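Local coordinates for protein probable acetyltransferase (Bacillus subtilis, PDB 1NSL) that probably transfers an acetyl group to the N-termini of proteins, possibly ribosomal ones, as a hexameric member of the GNAT acetyltransferase family, at residues C[95-100]-C[113-118]. Residues are numbered along the deposited sequence; the frame is centred on the assembly and turned at random.
Sequences AEIGYW and AACRKL
Cys115 points its thiol from helix 110-124 into the angle between Ile97 and Tyr99, two residues on the same face of strand 94-101. Its SG lies 3.6 Å from Tyr99 CD2 and slightly farther from CE2, so the sulfur sits by the CD2-CE2 bond. Measured from the ring centroid, SG is 4.5 Å away and 54° off the normal, an oblique sulfur-aromatic contact. The Tyr99 ring gets there with CG held between the backbone N and the carbonyl carbon (chi1 43°), while its OH is hydrogen-bonded to Ser142 OG beyond this contact.

Next to the ring, the same sulfur also meets the Ile97 methyl CG2 at 4.0 Å. The longer branch of Ile97 runs out to Leu118 one helical turn further on, and these two side chains meet tip to tip: Ile97 CD1 is 3.7 Å from Leu118 CG, with Leu118 CD2 also against it. Leu118 reaches over with CG anti to the backbone N.

Segments 95-100 and 113-118 run roughly antiparallel, at 152°, their axes 10.2 Å apart at closest approach, within the first two elements of a beta-alpha-beta unit completed by strand 130-136. Ile133 of that strand touches both Ile97 and Tyr99, and Ile83 touches Leu118. This part of the helix-sheet join is thus buried and, between the segments, made by apolar and sulfur-aromatic contacts, while the tyrosine's polar end is satisfied elsewhere.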
loop_
_atom_site.group_PDB
_atom_site.type_symbol
_atom_site.label_atom_id
_atom_site.label_comp_id
_atom_site.label_asym_id
_atom_site.label_seq_id
_atom_site.Cartn_x
_atom_site.Cartn_y
_atom_site.Cartn_z
ATOM N N ALA C 95 -28.068 5.406 -0.340
ATOM C CA ALA C 95 -27.034 5.468 0.706
ATOM C C ALA C 95 -27.721 5.502 2.065
ATOM O O ALA C 95 -28.925 5.661 2.104
ATOM C CB ALA C 95 -26.208 6.717 0.501
ATOM N N GLU C 96 -27.013 5.352 3.168
ATOM C CA GLU C 96 -27.637 5.609 4.471
ATOM C C GLU C 96 -27.045 6.758 5.323
ATOM O O GLU C 96 -25.895 7.163 5.113
ATOM C CB GLU C 96 -27.620 4.373 5.274
ATOM C CG GLU C 96 -27.884 3.202 4.378
ATOM C CD GLU C 96 -27.730 1.921 5.126
ATOM O OE1 GLU C 96 -27.635 1.999 6.378
ATOM O OE2 GLU C 96 -27.695 0.870 4.465
ATOM N N ILE C 97 -27.850 7.312 6.245
ATOM C CA ILE C 97 -27.377 8.356 7.166
ATOM C C ILE C 97 -27.299 7.925 8.640
ATOM O O ILE C 97 -28.124 7.184 9.121
ATOM C CB ILE C 97 -28.199 9.629 6.983
ATOM C CG1 ILE C 97 -27.819 10.263 5.630
ATOM C CG2 ILE C 97 -28.026 10.649 8.161
ATOM C CD1 ILE C 97 -28.624 11.481 5.296
ATOM N N GLY C 98 -26.247 8.346 9.332
ATOM C CA GLY C 98 -26.107 8.043 10.752
ATOM C C GLY C 98 -25.677 9.319 11.421
ATOM O O GLY C 98 -25.328 10.267 10.745
ATOM N N TYR C 99 -25.707 9.368 12.733
ATOM C CA TYR C 99 -25.388 10.593 13.416
ATOM C C TYR C 99 -25.493 10.262 14.858
ATOM O O TYR C 99 -26.191 9.360 15.185
ATOM C CB TYR C 99 -26.459 11.627 13.085
ATOM C CG TYR C 99 -27.881 11.074 13.120
ATOM C CD1 TYR C 99 -28.457 10.668 14.308
ATOM C CD2 TYR C 99 -28.632 10.961 11.962
ATOM C CE1 TYR C 99 -29.695 10.160 14.343
ATOM C CE2 TYR C 99 -29.913 10.456 11.989
ATOM C CZ TYR C 99 -30.433 10.045 13.190
ATOM O OH TYR C 99 -31.701 9.525 13.286
ATOM N N TRP C 100 -24.774 10.952 15.723
ATOM C CA TRP C 100 -24.951 10.801 17.161
ATOM C C TRP C 100 -24.606 12.108 17.748
ATOM O O TRP C 100 -23.885 12.894 17.112
ATOM C CB TRP C 100 -24.049 9.765 17.776
ATOM C CG TRP C 100 -22.584 9.922 17.596
ATOM C CD1 TRP C 100 -21.840 9.345 16.631
ATOM C CD2 TRP C 100 -21.663 10.586 18.460
ATOM N NE1 TRP C 100 -20.521 9.639 16.805
ATOM C CE2 TRP C 100 -20.382 10.398 17.929
ATOM C CE3 TRP C 100 -21.788 11.335 19.633
ATOM C CZ2 TRP C 100 -19.237 10.938 18.509
ATOM C CZ3 TRP C 100 -20.644 11.865 20.220
ATOM C CH2 TRP C 100 -19.387 11.659 19.657
ATOM N N ALA C 113 -31.575 19.508 11.525
ATOM C CA ALA C 113 -30.982 20.549 10.711
ATOM C C ALA C 113 -29.783 20.061 9.885
ATOM O O ALA C 113 -29.703 20.381 8.714
ATOM C CB ALA C 113 -30.589 21.681 11.578
ATOM N N ALA C 114 -28.852 19.334 10.499
ATOM C CA ALA C 114 -27.729 18.806 9.788
ATOM C C ALA C 114 -28.100 17.720 8.745
ATOM O O ALA C 114 -27.516 17.704 7.668
ATOM C CB ALA C 114 -26.667 18.266 10.783
ATOM N N CYS C 115 -29.036 16.813 9.071
ATOM C CA CYS C 115 -29.487 15.800 8.076
ATOM C C CYS C 115 -30.051 16.510 6.821
ATOM O O CYS C 115 -29.764 16.100 5.712
ATOM C CB CYS C 115 -30.504 14.782 8.655
ATOM S SG CYS C 115 -29.759 13.754 9.964
ATOM N N ARG C 116 -30.833 17.578 6.989
ATOM C CA ARG C 116 -31.327 18.274 5.811
ATOM C C ARG C 116 -30.164 18.773 4.910
ATOM O O ARG C 116 -30.183 18.563 3.674
ATOM C CB ARG C 116 -32.312 19.391 6.159
ATOM C CG ARG C 116 -33.531 18.928 6.973
ATOM C CD ARG C 116 -34.518 20.070 7.482
ATOM N NE ARG C 116 -35.889 19.567 7.474
ATOM C CZ ARG C 116 -36.740 19.675 8.498
ATOM N NH1 ARG C 116 -36.339 20.263 9.613
ATOM N NH2 ARG C 116 -37.983 19.197 8.421
ATOM N N LYS C 117 -29.156 19.435 5.456
ATOM C CA LYS C 117 -28.093 19.791 4.544
ATOM C C LYS C 117 -27.580 18.535 3.828
ATOM O O LYS C 117 -27.371 18.569 2.599
ATOM C CB LYS C 117 -26.925 20.495 5.215
ATOM C CG LYS C 117 -27.119 21.976 5.468
ATOM C CD LYS C 117 -27.444 22.829 4.224
ATOM C CE LYS C 117 -27.934 24.197 4.716
ATOM N NZ LYS C 117 -29.018 24.881 3.959
ATOM N N LEU C 118 -27.401 17.440 4.592
ATOM C CA LEU C 118 -26.807 16.200 4.078
ATOM C C LEU C 118 -27.630 15.601 2.969
ATOM O O LEU C 118 -27.115 15.105 1.988
ATOM C CB LEU C 118 -26.654 15.188 5.188
ATOM C CG LEU C 118 -25.832 13.941 4.852
ATOM C CD1 LEU C 118 -24.715 14.304 3.919
ATOM C CD2 LEU C 118 -25.211 13.232 6.128
#